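Local coordinates for regulatory protein of LacI family (Chloroflexus aggregans, PDB 3BBL) that probably acts as a LacI-family transcription regulator, its periplasmic-binding-protein-like region sensing a small effector that tunes DNA binding, at residues Y9-T14 against H21-F26; P78-L83 against P98-A103; G124-A129 against A154-E159; N141-G146 against I221-A226; G202-A207 against L212-D217. All blocks are in the same frame, centred on the assembly; numbering follows the deposited sequence.

Overall arrangement
The chain has the two-lobed periplasmic-binding-protein-like fold, each lobe Rossmann-like. Contacts 1 and 2 come first, in series, in the lobe with strands 6-9, 67-70, 90-93 and 104-107. Contacts 3, 4 and 5 lie in the other lobe, with strands 128-132, 191-194 and 219-223. Contacts 2 and 5 are farthest apart, about 41 Å between centres. The segments of contacts 3 and 4 alternate along the chain, where helix 138-153 follows strand 128-132, and contact 5 falls between the segments of contact 4. Contact 4 lies toward the chain's middle, about 18 Å from contact 1 between centres, and probably beside the effector cleft between the lobes. Contacts 3 and 5 lie at the far end of their lobe.

Contact 1: Y9-T14 against H21-F26; sequences YSWTQT and HILDQF. With EDO (1,2-ethanediol), chain B.
Trp11, whose indole packs on Leu23, gives its backbone N-H to O2 of a bound ethanediol, a nearly straight bond (165°) with Trp11 N 3.0 Å from O2. The contact joins the loop after strand 6-9 to the start of helix 23-36, the first beta-alpha unit of this Rossmann-like lobe. With chi1 at 57°, Trp11 CG sits between the backbone N and carbonyl carbon, and both faces of the indole are covered. Leu23 CD1 lies over one face, 3.4 Å from Trp11 CD2, in a CH-pi contact. Ethanediol C2 lies over the opposite face. Trp11 NE1 is hydrogen-bonded to Ser28 of the second subunit. With an alanine here, Leu23 CD1 is likely to lose its ring surface and that Ser28 its indole partner. Deeper in, the Tyr9 and Phe26 rings meet obliquely, planes 58° apart, and Tyr9 OH bonds Ser71. At the outer end Thr14 CG2 touches His21 CE1 at 3.4 Å.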
# COMPACT_ATOMS: atom_id res chain seq x y z
N TYR A 9 -9.32 -2.88 -16.50
CA TYR A 9 -8.02 -2.58 -15.92
C TYR A 9 -7.44 -3.81 -15.22
O TYR A 9 -8.17 -4.66 -14.73
CB TYR A 9 -8.11 -1.42 -14.92
CG TYR A 9 -6.77 -1.05 -14.32
CD1 TYR A 9 -5.71 -0.66 -15.13
CD2 TYR A 9 -6.54 -1.15 -12.94
CE1 TYR A 9 -4.46 -0.39 -14.60
CE2 TYR A 9 -5.29 -0.89 -12.40
CZ TYR A 9 -4.24 -0.51 -13.24
OH TYR A 9 -2.98 -0.29 -12.73
N SER A 10 -6.12 -3.89 -15.21
CA SER A 10 -5.43 -4.99 -14.55
C SER A 10 -4.08 -4.48 -14.07
O SER A 10 -3.52 -3.56 -14.65
CB SER A 10 -5.23 -6.17 -15.51
OG SER A 10 -4.32 -5.84 -16.54
N TRP A 11 -3.57 -5.08 -13.00
CA TRP A 11 -2.28 -4.65 -12.48
C TRP A 11 -1.40 -5.84 -12.16
O TRP A 11 -1.89 -6.91 -11.79
CB TRP A 11 -2.47 -3.77 -11.24
CG TRP A 11 -3.24 -4.40 -10.13
CD1 TRP A 11 -2.74 -5.05 -9.04
CD2 TRP A 11 -4.67 -4.42 -9.99
NE1 TRP A 11 -3.77 -5.45 -8.21
CE2 TRP A 11 -4.96 -5.08 -8.77
CE3 TRP A 11 -5.73 -3.93 -10.77
CZ2 TRP A 11 -6.27 -5.27 -8.32
CZ3 TRP A 11 -7.03 -4.12 -10.32
CH2 TRP A 11 -7.29 -4.78 -9.10
N THR A 12 -0.09 -5.64 -12.31
CA THR A 12 0.88 -6.69 -12.04
C THR A 12 0.88 -7.02 -10.55
O THR A 12 0.59 -6.17 -9.71
CB THR A 12 2.29 -6.28 -12.48
OG1 THR A 12 3.17 -7.39 -12.36
CG2 THR A 12 2.79 -5.13 -11.63
N GLN A 13 1.20 -8.26 -10.23
CA GLN A 13 1.23 -8.72 -8.85
C GLN A 13 2.31 -8.00 -8.06
O GLN A 13 3.48 -8.00 -8.44
CB GLN A 13 1.49 -10.22 -8.81
CG GLN A 13 1.35 -10.83 -7.44
CD GLN A 13 1.91 -12.24 -7.39
OE1 GLN A 13 1.56 -13.10 -8.21
NE2 GLN A 13 2.79 -12.50 -6.42
N THR A 14 1.92 -7.37 -6.95
CA THR A 14 2.87 -6.65 -6.12
C THR A 14 3.79 -7.64 -5.42
O THR A 14 3.34 -8.54 -4.72
CB THR A 14 2.16 -5.82 -5.03
OG1 THR A 14 1.15 -5.00 -5.63
CG2 THR A 14 3.17 -4.93 -4.32
N HIS A 21 2.68 0.97 -2.75
CA HIS A 21 1.51 0.36 -3.37
C HIS A 21 0.62 1.48 -3.90
O HIS A 21 -0.28 1.96 -3.20
CB HIS A 21 0.73 -0.48 -2.35
CG HIS A 21 1.52 -1.61 -1.78
ND1 HIS A 21 1.17 -2.93 -1.96
CD2 HIS A 21 2.66 -1.62 -1.04
CE1 HIS A 21 2.06 -3.71 -1.36
NE2 HIS A 21 2.97 -2.94 -0.80
N ILE A 22 0.88 1.90 -5.13
CA ILE A 22 0.10 2.97 -5.74
C ILE A 22 -1.19 2.44 -6.37
O ILE A 22 -1.88 3.17 -7.09
CB ILE A 22 0.91 3.71 -6.83
CG1 ILE A 22 1.30 2.75 -7.94
CG2 ILE A 22 2.14 4.35 -6.20
CD1 ILE A 22 1.92 3.43 -9.13
N LEU A 23 -1.52 1.18 -6.12
CA LEU A 23 -2.75 0.62 -6.66
C LEU A 23 -3.90 1.42 -6.08
O LEU A 23 -4.82 1.80 -6.79
CB LEU A 23 -2.91 -0.84 -6.23
CG LEU A 23 -4.31 -1.40 -6.52
CD1 LEU A 23 -4.48 -1.63 -8.02
CD2 LEU A 23 -4.52 -2.69 -5.75
N ASP A 24 -3.82 1.66 -4.78
CA ASP A 24 -4.84 2.41 -4.07
C ASP A 24 -5.04 3.81 -4.61
O ASP A 24 -6.17 4.24 -4.82
CB ASP A 24 -4.50 2.47 -2.58
CG ASP A 24 -5.49 3.30 -1.80
OD1 ASP A 24 -6.67 2.89 -1.71
OD2 ASP A 24 -5.09 4.36 -1.28
N GLN A 25 -3.95 4.54 -4.85
CA GLN A 25 -4.06 5.90 -5.38
C GLN A 25 -4.61 5.92 -6.80
O GLN A 25 -5.53 6.67 -7.12
CB GLN A 25 -2.69 6.60 -5.39
CG GLN A 25 -2.10 6.91 -4.04
CD GLN A 25 -0.73 7.57 -4.16
OE1 GLN A 25 0.20 7.01 -4.74
NE2 GLN A 25 -0.60 8.77 -3.60
N PHE A 26 -4.04 5.07 -7.65
CA PHE A 26 -4.42 4.97 -9.04
C PHE A 26 -5.85 4.46 -9.28
O PHE A 26 -6.65 5.11 -9.95
CB PHE A 26 -3.42 4.08 -9.77
CG PHE A 26 -3.46 4.21 -11.26
CD1 PHE A 26 -3.11 5.42 -11.86
CD2 PHE A 26 -3.83 3.14 -12.06
CE1 PHE A 26 -3.13 5.56 -13.25
CE2 PHE A 26 -3.85 3.26 -13.45
CZ PHE A 26 -3.50 4.48 -14.05
C1 EDO B . -5.35 -9.36 -10.42
O1 EDO B . -4.35 -9.97 -11.23
C2 EDO B . -5.50 -7.87 -10.79
O2 EDO B . -4.98 -7.61 -12.10

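Contact 2: P78-L83 against P98-A103; sequences PRVQFL and PDWDFA
A chi1 of 175° turns Val80 CG1 beside its own carbonyl carbon, while Phe102 CG is held between its backbone N and carbonyl carbon (chi1 57°). The two groups then meet methyl to face. Here helix 78-85 packs against the loop that joins strands 90-93 and 104-107 of the Rossmann-like lobe. Val80 CG1 stands 4.0 Å from the centroid of the Phe102 ring, 13° off its normal, a CH-pi contact. The same methyl also lies over a face of Trp100, 4.2 Å from Trp100 CZ3 and offset toward the rim. Phe90 of strand 90-93 packs on both Val80 and Phe102, and Trp104 meets the Phe102 ring edge-to-face. Replacing Trp100 by an alanine would probably open a gap beside Val80 CG1 and leave the Gln81 chain without its neighbour. Gln81 comes to the indole from the edge, close to the ring plane. There its CG is 3.8 Å from Trp100 CZ2.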
# COMPACT_ATOMS: atom_id res chain seq x y z
N PRO A 78 3.47 -6.28 -25.68
CA PRO A 78 2.54 -7.07 -26.50
C PRO A 78 1.07 -6.62 -26.39
O PRO A 78 0.32 -6.66 -27.36
CB PRO A 78 2.78 -8.50 -26.01
CG PRO A 78 3.24 -8.31 -24.60
CD PRO A 78 4.17 -7.13 -24.71
N ARG A 79 0.67 -6.19 -25.20
CA ARG A 79 -0.70 -5.73 -24.99
C ARG A 79 -0.99 -4.49 -25.83
O ARG A 79 -2.07 -4.35 -26.40
CB ARG A 79 -0.95 -5.42 -23.51
CG ARG A 79 -0.82 -6.61 -22.57
CD ARG A 79 -0.80 -6.13 -21.12
NE ARG A 79 0.29 -5.19 -20.89
CZ ARG A 79 0.44 -4.47 -19.79
NH1 ARG A 79 -0.44 -4.57 -18.80
NH2 ARG A 79 1.47 -3.63 -19.68
N VAL A 80 -0.01 -3.59 -25.91
CA VAL A 80 -0.16 -2.36 -26.68
C VAL A 80 -0.21 -2.67 -28.17
O VAL A 80 -0.98 -2.07 -28.93
CB VAL A 80 1.01 -1.39 -26.41
CG1 VAL A 80 0.90 -0.16 -27.31
CG2 VAL A 80 1.00 -0.98 -24.94
N GLN A 81 0.63 -3.62 -28.58
CA GLN A 81 0.72 -4.04 -29.97
C GLN A 81 -0.64 -4.61 -30.39
O GLN A 81 -1.21 -4.22 -31.42
CB GLN A 81 1.79 -5.12 -30.09
CG GLN A 81 2.53 -5.18 -31.41
CD GLN A 81 3.55 -6.30 -31.43
OE1 GLN A 81 4.40 -6.39 -30.53
NE2 GLN A 81 3.48 -7.15 -32.44
N PHE A 82 -1.15 -5.52 -29.58
CA PHE A 82 -2.43 -6.17 -29.84
C PHE A 82 -3.58 -5.18 -29.97
O PHE A 82 -4.24 -5.12 -31.01
CB PHE A 82 -2.73 -7.17 -28.72
CG PHE A 82 -4.08 -7.81 -28.83
CD1 PHE A 82 -4.38 -8.64 -29.91
CD2 PHE A 82 -5.05 -7.58 -27.87
CE1 PHE A 82 -5.64 -9.23 -30.02
CE2 PHE A 82 -6.31 -8.16 -27.96
CZ PHE A 82 -6.60 -8.99 -29.04
N LEU A 83 -3.84 -4.41 -28.92
CA LEU A 83 -4.93 -3.44 -28.94
C LEU A 83 -4.81 -2.45 -30.09
O LEU A 83 -5.82 -1.96 -30.60
CB LEU A 83 -5.00 -2.69 -27.60
CG LEU A 83 -5.24 -3.60 -26.39
CD1 LEU A 83 -5.22 -2.79 -25.11
CD2 LEU A 83 -6.57 -4.33 -26.56
N PRO A 98 10.14 4.70 -28.17
CA PRO A 98 10.14 6.10 -28.63
C PRO A 98 9.08 6.49 -29.66
O PRO A 98 8.01 6.98 -29.28
CB PRO A 98 11.57 6.27 -29.14
CG PRO A 98 12.35 5.52 -28.11
CD PRO A 98 11.52 4.24 -27.93
N ASP A 99 9.35 6.28 -30.94
CA ASP A 99 8.37 6.67 -31.95
C ASP A 99 7.22 5.69 -32.20
O ASP A 99 6.74 5.55 -33.32
CB ASP A 99 9.07 7.03 -33.28
CG ASP A 99 9.90 5.89 -33.84
OD1 ASP A 99 9.34 4.82 -34.12
OD2 ASP A 99 11.13 6.09 -34.01
N TRP A 100 6.79 5.00 -31.14
CA TRP A 100 5.65 4.09 -31.26
C TRP A 100 4.48 4.99 -30.89
O TRP A 100 4.53 5.67 -29.86
CB TRP A 100 5.77 2.93 -30.26
CG TRP A 100 5.18 1.63 -30.78
CD1 TRP A 100 4.81 1.35 -32.07
CD2 TRP A 100 4.97 0.42 -30.03
NE1 TRP A 100 4.38 0.05 -32.16
CE2 TRP A 100 4.45 -0.54 -30.93
CE3 TRP A 100 5.14 0.07 -28.68
CZ2 TRP A 100 4.14 -1.84 -30.52
CZ3 TRP A 100 4.82 -1.23 -28.28
CH2 TRP A 100 4.32 -2.16 -29.20
N ASP A 101 3.44 5.01 -31.72
CA ASP A 101 2.30 5.89 -31.47
C ASP A 101 1.03 5.28 -30.88
O ASP A 101 0.56 4.23 -31.34
CB ASP A 101 1.94 6.64 -32.75
CG ASP A 101 0.76 7.57 -32.57
OD1 ASP A 101 0.84 8.47 -31.70
OD2 ASP A 101 -0.25 7.41 -33.30
N PHE A 102 0.47 5.97 -29.89
CA PHE A 102 -0.76 5.56 -29.21
C PHE A 102 -1.07 6.55 -28.09
O PHE A 102 -0.26 7.41 -27.77
CB PHE A 102 -0.64 4.14 -28.65
CG PHE A 102 0.50 3.95 -27.70
CD1 PHE A 102 0.33 4.13 -26.34
CD2 PHE A 102 1.76 3.58 -28.17
CE1 PHE A 102 1.39 3.94 -25.45
CE2 PHE A 102 2.82 3.39 -27.29
CZ PHE A 102 2.64 3.57 -25.93
N ALA A 103 -2.26 6.43 -27.49
CA ALA A 103 -2.65 7.33 -26.41
C ALA A 103 -2.02 6.92 -25.08
O ALA A 103 -2.02 5.75 -24.71
CB ALA A 103 -4.17 7.35 -26.27

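Contact 3: G124-A129 against A154-E159; sequences GHRRIA and AQLPIE. With EDO (1,2-ethanediol), chain D.
From CB outward, Arg126 crosses Leu156 obliquely. Arg126 CB and Arg126 CG each sit 4.0 Å from Leu156 CD2. The chain then bends at chi3, 87°, and this folds the guanidinium back so that one of its faces lies over the same methyl. Arg126 NE and NH2 are each 3.4 Å from Leu156 CD2, and Arg126 CZ between them is 3.5 Å from it. At the tip, Arg126 NH2 donates to a water in the guanidinium plane, 3.0 Å away, and this water donates to Gln155 O. A second water joins the backbones, donating to Pro157 O and, weakly, to Arg126 O. The other methyl, Leu156 CD1, reaches His125 O at 4.0 Å. The His125 side chain leads away: its ND1 bonds Thr190, and its NE2 bonds an ethanediol.

The segments flank the start of strand 128-132 and the exit of helix 138-153, in the beta-alpha-beta crossover to strand 163-165. Gly124 and Gln155 each follow a helix end, in a Schellman motif. Inward, Leu156 packs on Ile121 and Met151. The segments share no direct hydrogen bond: their polar link runs through water, and the apolar grip comes from one leucine under the flat face of a charged guanidinium.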
# COMPACT_ATOMS: atom_id res chain seq x y z
N GLY A 124 26.16 21.14 -2.58
CA GLY A 124 27.61 21.02 -2.68
C GLY A 124 28.11 19.60 -2.93
O GLY A 124 29.32 19.38 -3.01
N HIS A 125 27.20 18.63 -3.04
CA HIS A 125 27.61 17.25 -3.30
C HIS A 125 28.30 17.10 -4.64
O HIS A 125 27.83 17.67 -5.64
CB HIS A 125 26.40 16.33 -3.26
CG HIS A 125 25.90 16.06 -1.87
ND1 HIS A 125 26.56 15.22 -0.99
CD2 HIS A 125 24.83 16.53 -1.21
CE1 HIS A 125 25.91 15.20 0.15
NE2 HIS A 125 24.85 15.98 0.05
N ARG A 126 29.41 16.38 -4.68
CA ARG A 126 30.10 16.16 -5.94
C ARG A 126 30.29 14.68 -6.23
O ARG A 126 30.53 14.31 -7.36
CB ARG A 126 31.46 16.88 -5.98
CG ARG A 126 31.36 18.38 -5.86
CD ARG A 126 32.68 19.05 -6.20
NE ARG A 126 32.83 19.32 -7.63
CZ ARG A 126 33.80 18.83 -8.39
NH1 ARG A 126 34.74 18.04 -7.87
NH2 ARG A 126 33.85 19.14 -9.69
N ARG A 127 30.23 13.84 -5.20
CA ARG A 127 30.37 12.41 -5.42
C ARG A 127 28.99 11.83 -5.15
O ARG A 127 28.65 11.49 -4.01
CB ARG A 127 31.44 11.82 -4.49
CG ARG A 127 32.85 12.39 -4.73
CD ARG A 127 33.98 11.55 -4.12
NE ARG A 127 33.90 11.42 -2.67
CZ ARG A 127 34.11 12.41 -1.80
NH1 ARG A 127 34.41 13.62 -2.23
NH2 ARG A 127 34.00 12.19 -0.50
N ILE A 128 28.19 11.75 -6.20
CA ILE A 128 26.83 11.26 -6.10
C ILE A 128 26.67 9.97 -6.87
O ILE A 128 26.96 9.89 -8.06
CB ILE A 128 25.83 12.30 -6.67
CG1 ILE A 128 26.13 13.68 -6.06
CG2 ILE A 128 24.40 11.86 -6.39
CD1 ILE A 128 25.42 14.83 -6.74
N ALA A 129 26.20 8.94 -6.18
CA ALA A 129 26.00 7.65 -6.80
C ALA A 129 24.51 7.38 -6.98
O ALA A 129 23.66 8.09 -6.41
CB ALA A 129 26.64 6.57 -5.93
N ALA A 154 26.26 19.77 -14.63
CA ALA A 154 27.10 20.36 -13.59
C ALA A 154 28.56 20.02 -13.85
O ALA A 154 29.45 20.46 -13.12
CB ALA A 154 26.68 19.86 -12.22
N GLN A 155 28.79 19.24 -14.89
CA GLN A 155 30.12 18.80 -15.28
C GLN A 155 30.82 18.04 -14.17
O GLN A 155 31.97 18.31 -13.83
CB GLN A 155 30.98 19.99 -15.73
CG GLN A 155 32.27 19.53 -16.41
CD GLN A 155 31.99 18.61 -17.58
OE1 GLN A 155 31.44 19.04 -18.61
NE2 GLN A 155 32.34 17.34 -17.43
N LEU A 156 30.11 17.08 -13.59
CA LEU A 156 30.68 16.25 -12.55
C LEU A 156 30.97 14.89 -13.15
O LEU A 156 30.31 14.47 -14.11
CB LEU A 156 29.70 16.10 -11.38
CG LEU A 156 29.46 17.34 -10.52
CD1 LEU A 156 28.35 17.07 -9.51
CD2 LEU A 156 30.77 17.72 -9.81
N PRO A 157 31.96 14.17 -12.61
CA PRO A 157 32.31 12.84 -13.12
C PRO A 157 31.12 11.90 -13.08
O PRO A 157 30.35 11.90 -12.12
CB PRO A 157 33.39 12.38 -12.16
CG PRO A 157 34.01 13.64 -11.69
CD PRO A 157 32.81 14.53 -11.47
N ILE A 158 30.95 11.11 -14.13
CA ILE A 158 29.89 10.12 -14.19
C ILE A 158 30.66 8.81 -14.16
O ILE A 158 31.06 8.29 -15.20
CB ILE A 158 29.07 10.28 -15.46
CG1 ILE A 158 28.32 11.62 -15.41
CG2 ILE A 158 28.11 9.12 -15.62
CD1 ILE A 158 27.52 11.95 -16.64
N GLU A 159 30.90 8.33 -12.95
CA GLU A 159 31.65 7.09 -12.69
C GLU A 159 30.85 5.82 -12.85
O GLU A 159 29.78 5.68 -12.26
CB GLU A 159 32.18 7.09 -11.26
CG GLU A 159 33.17 8.17 -10.93
CD GLU A 159 33.63 8.08 -9.48
OE1 GLU A 159 33.82 6.96 -8.98
OE2 GLU A 159 33.82 9.15 -8.86
C1 EDO D . 23.64 17.30 3.74
O1 EDO D . 24.93 16.75 3.47
C2 EDO D . 23.09 18.02 2.50
O2 EDO D . 22.53 17.07 1.60
O HOH W 1 32.63 20.53 -12.03
O HOH W 2 30.33 11.55 -9.18

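Contact 4: N141-G146 against I221-A226; sequences NDRLQG and IGFDDA
Phe223, the last residue of strand 219-223, receives Arg143 of helix 138-153 flat on one face of its ring. The strand belongs to the sheet of one Rossmann-like lobe of the periplasmic-binding-protein-like fold, and the helix is the one that follows strand 128-132. The guanidinium stacks flat on the ring, with centres 3.9 Å apart and planes 23° apart. Arg143 NE comes nearest, 3.3 Å from Phe223 CE2, above the ring but toward its rim. The extended Arg143 chain carries CD over the ring as well, 6° off the normal, in a CH-pi contact. The Phe223 side chain further packs on Thr113 of helix 109-123 and on Met193 of strand 191-194.

Asp224 comes next, where the strand has ended. As modelled it makes a long salt bridge to the same arginine, Arg143 NH1 to Asp224 OD2 at 3.5 Å, with the carboxylate and guanidinium planes 45° apart. This is doubtful, because the carboxylate oxygens come very near the Phe223 carbonyl. Asp225 turns to Arg240 and Arg277 instead. In LacI and PurR an arginine at the equivalent place in this helix binds the effector, so Arg143 probably lines the effector cleft here too. Arg143 NH1 has a weak hydrogen bond to Leu195 O, and Arg143 CZ lies 3.4 Å from Phe223 CD2.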
# COMPACT_ATOMS: atom_id res chain seq x y z
N ASN A 141 15.41 3.44 -17.28
CA ASN A 141 16.23 4.27 -18.14
C ASN A 141 15.79 5.72 -18.09
O ASN A 141 16.62 6.61 -18.14
CB ASN A 141 16.17 3.77 -19.58
CG ASN A 141 16.71 2.37 -19.72
OD1 ASN A 141 17.63 1.98 -19.00
ND2 ASN A 141 16.16 1.61 -20.66
N ASP A 142 14.49 5.96 -17.97
CA ASP A 142 14.01 7.34 -17.90
C ASP A 142 14.57 8.01 -16.66
O ASP A 142 15.13 9.10 -16.72
CB ASP A 142 12.48 7.40 -17.85
CG ASP A 142 11.85 7.28 -19.21
OD1 ASP A 142 11.58 6.14 -19.65
OD2 ASP A 142 11.63 8.32 -19.85
N ARG A 143 14.42 7.33 -15.53
CA ARG A 143 14.90 7.86 -14.27
C ARG A 143 16.43 8.00 -14.23
O ARG A 143 16.95 8.98 -13.71
CB ARG A 143 14.41 6.99 -13.12
CG ARG A 143 12.88 7.02 -12.99
CD ARG A 143 12.38 6.11 -11.89
NE ARG A 143 10.93 6.13 -11.81
CZ ARG A 143 10.22 5.37 -10.99
NH1 ARG A 143 10.81 4.52 -10.16
NH2 ARG A 143 8.91 5.46 -11.00
N LEU A 144 17.13 7.03 -14.80
CA LEU A 144 18.58 7.10 -14.83
C LEU A 144 19.04 8.26 -15.70
O LEU A 144 20.03 8.93 -15.39
CB LEU A 144 19.16 5.80 -15.37
CG LEU A 144 20.68 5.78 -15.55
CD1 LEU A 144 21.37 6.17 -14.26
CD2 LEU A 144 21.12 4.40 -15.99
N GLN A 145 18.30 8.52 -16.77
CA GLN A 145 18.62 9.59 -17.71
C GLN A 145 18.68 10.95 -17.01
O GLN A 145 19.58 11.75 -17.29
CB GLN A 145 17.58 9.62 -18.84
CG GLN A 145 17.87 10.59 -19.98
CD GLN A 145 19.26 10.39 -20.58
OE1 GLN A 145 19.68 9.27 -20.88
NE2 GLN A 145 19.97 11.50 -20.77
N GLY A 146 17.74 11.21 -16.11
CA GLY A 146 17.72 12.47 -15.39
C GLY A 146 18.99 12.69 -14.59
O GLY A 146 19.50 13.81 -14.49
N ILE A 221 18.23 10.14 -1.43
CA ILE A 221 16.95 10.57 -1.98
C ILE A 221 16.37 9.37 -2.71
O ILE A 221 17.04 8.77 -3.54
CB ILE A 221 17.09 11.76 -2.96
CG1 ILE A 221 17.59 12.99 -2.22
CG2 ILE A 221 15.74 12.07 -3.60
CD1 ILE A 221 17.63 14.25 -3.07
N GLY A 222 15.13 9.02 -2.37
CA GLY A 222 14.49 7.88 -3.01
C GLY A 222 13.53 8.29 -4.11
O GLY A 222 13.56 9.43 -4.59
N PHE A 223 12.68 7.35 -4.51
CA PHE A 223 11.69 7.59 -5.56
C PHE A 223 10.42 6.82 -5.27
O PHE A 223 10.48 5.62 -4.96
CB PHE A 223 12.27 7.18 -6.92
CG PHE A 223 11.72 7.97 -8.09
CD1 PHE A 223 12.51 8.92 -8.73
CD2 PHE A 223 10.42 7.75 -8.55
CE1 PHE A 223 12.02 9.64 -9.83
CE2 PHE A 223 9.92 8.47 -9.64
CZ PHE A 223 10.72 9.41 -10.28
N ASP A 224 9.31 7.55 -5.39
CA ASP A 224 7.89 7.19 -5.20
C ASP A 224 7.28 7.55 -3.86
O ASP A 224 6.14 7.21 -3.60
CB ASP A 224 7.48 5.71 -5.49
CG ASP A 224 8.50 4.93 -6.24
OD1 ASP A 224 8.74 3.80 -5.76
OD2 ASP A 224 9.05 5.38 -7.26
N ASP A 225 8.04 8.23 -3.01
CA ASP A 225 7.53 8.70 -1.73
C ASP A 225 6.46 7.79 -1.13
O ASP A 225 5.34 8.21 -0.85
CB ASP A 225 6.98 10.11 -1.94
CG ASP A 225 6.61 10.80 -0.66
OD1 ASP A 225 7.18 10.44 0.38
OD2 ASP A 225 5.75 11.71 -0.69
N ALA A 226 6.80 6.52 -0.98
CA ALA A 226 5.89 5.54 -0.42
C ALA A 226 5.41 5.97 0.95
O ALA A 226 6.12 6.67 1.68
CB ALA A 226 6.56 4.20 -0.32

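Contact 5: G202-A207 against L212-D217; sequences GAMAAA and LTIGTD. With EDO (1,2-ethanediol), chain D.
Ala207, near the end of helix 197-209, offers its carbonyl to a residue five places on, beyond the helix. Leu212 N donates a hydrogen bond to Ala207 O at 3.0 Å. The N-H points well at the oxygen, 166°, but the donor is tilted 34° from the carbonyl plane. This bond starts the loop in the crossover from strand 191-194 through helix 197-209 to strand 219-223.

Two residues later Ile214 turns back on the helix. Its CD1 reaches 3.6 Å from Met204 CB, and Met204 is present as selenomethionine. The Met204 chain bends at chi3, 69°, bringing CE back to 3.8 Å from Ile214 CD1. Ile214 CG1 rests against Ala207 CB at 3.9 Å. Pro234 packs on both Met204 and Ile214.

Within the loop, Thr213 N donates to Asp217 OD2 at 2.7 Å, on the anti side of the carboxylate, while Asp217 N donates back to Thr213 O. Between them Gly215 has backbone angles that call for glycine, and its O weakly accepts from an ethanediol that also bonds His125. The contact itself is almost all apolar: one backbone bond ties the loop to the last turns of the helix, and Ile214 packs on Met204 and Ala207.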
# COMPACT_ATOMS: atom_id res chain seq x y z
N GLY A 202 17.17 0.24 2.10
CA GLY A 202 18.31 -0.65 2.22
C GLY A 202 19.58 0.16 2.38
O GLY A 202 20.46 -0.18 3.17
N ALA A 203 19.67 1.26 1.64
CA ALA A 203 20.82 2.15 1.72
C ALA A 203 20.90 2.75 3.11
O ALA A 203 21.99 2.88 3.68
CB ALA A 203 20.71 3.26 0.67
N MSE A 204 19.75 3.13 3.66
CA MSE A 204 19.71 3.68 5.01
C MSE A 204 20.19 2.62 6.01
O MSE A 204 20.92 2.93 6.96
CB MSE A 204 18.28 4.13 5.35
CG MSE A 204 17.87 5.38 4.62
SE MSE A 204 15.98 5.84 5.02
CE MSE A 204 16.30 6.35 6.88
N ALA A 205 19.81 1.37 5.78
CA ALA A 205 20.21 0.28 6.66
C ALA A 205 21.73 0.07 6.59
O ALA A 205 22.38 -0.19 7.59
CB ALA A 205 19.49 -0.99 6.28
N ALA A 206 22.27 0.18 5.38
CA ALA A 206 23.70 0.01 5.17
C ALA A 206 24.46 1.13 5.88
O ALA A 206 25.46 0.88 6.56
CB ALA A 206 24.01 0.02 3.67
N ALA A 207 23.99 2.36 5.70
CA ALA A 207 24.62 3.52 6.33
C ALA A 207 24.66 3.34 7.84
O ALA A 207 25.69 3.57 8.48
CB ALA A 207 23.86 4.77 5.98
N LEU A 212 27.41 5.69 9.71
CA LEU A 212 27.34 7.01 9.10
C LEU A 212 26.01 7.67 9.42
O LEU A 212 24.98 7.01 9.46
CB LEU A 212 27.50 6.91 7.59
CG LEU A 212 28.85 6.43 7.08
CD1 LEU A 212 28.76 6.16 5.59
CD2 LEU A 212 29.93 7.48 7.37
N THR A 213 26.02 8.97 9.67
CA THR A 213 24.78 9.68 9.96
C THR A 213 24.08 9.99 8.64
O THR A 213 24.64 10.67 7.78
CB THR A 213 25.05 11.01 10.70
OG1 THR A 213 25.80 10.76 11.89
CG2 THR A 213 23.73 11.69 11.07
N ILE A 214 22.86 9.49 8.47
CA ILE A 214 22.12 9.73 7.23
C ILE A 214 21.76 11.21 7.14
O ILE A 214 21.28 11.81 8.10
CB ILE A 214 20.85 8.87 7.18
CG1 ILE A 214 21.24 7.39 7.16
CG2 ILE A 214 20.05 9.22 5.93
CD1 ILE A 214 20.08 6.45 7.40
N GLY A 215 22.00 11.79 5.97
CA GLY A 215 21.75 13.20 5.78
C GLY A 215 23.10 13.89 5.81
O GLY A 215 23.64 14.28 4.77
N THR A 216 23.67 13.99 7.01
CA THR A 216 24.96 14.63 7.23
C THR A 216 26.17 13.96 6.56
O THR A 216 26.89 14.57 5.79
CB THR A 216 25.22 14.74 8.75
OG1 THR A 216 24.10 15.39 9.36
CG2 THR A 216 26.51 15.52 9.02
N ASP A 217 26.41 12.68 6.86
CA ASP A 217 27.53 11.97 6.28
C ASP A 217 27.19 11.38 4.91
O ASP A 217 28.03 11.34 4.02
CB ASP A 217 28.00 10.84 7.20
CG ASP A 217 28.39 11.33 8.58
OD1 ASP A 217 29.00 12.43 8.66
OD2 ASP A 217 28.12 10.61 9.57
C1 EDO D . 23.64 17.30 3.74
O1 EDO D . 24.93 16.75 3.47
C2 EDO D . 23.09 18.02 2.50
O2 EDO D . 22.53 17.07 1.60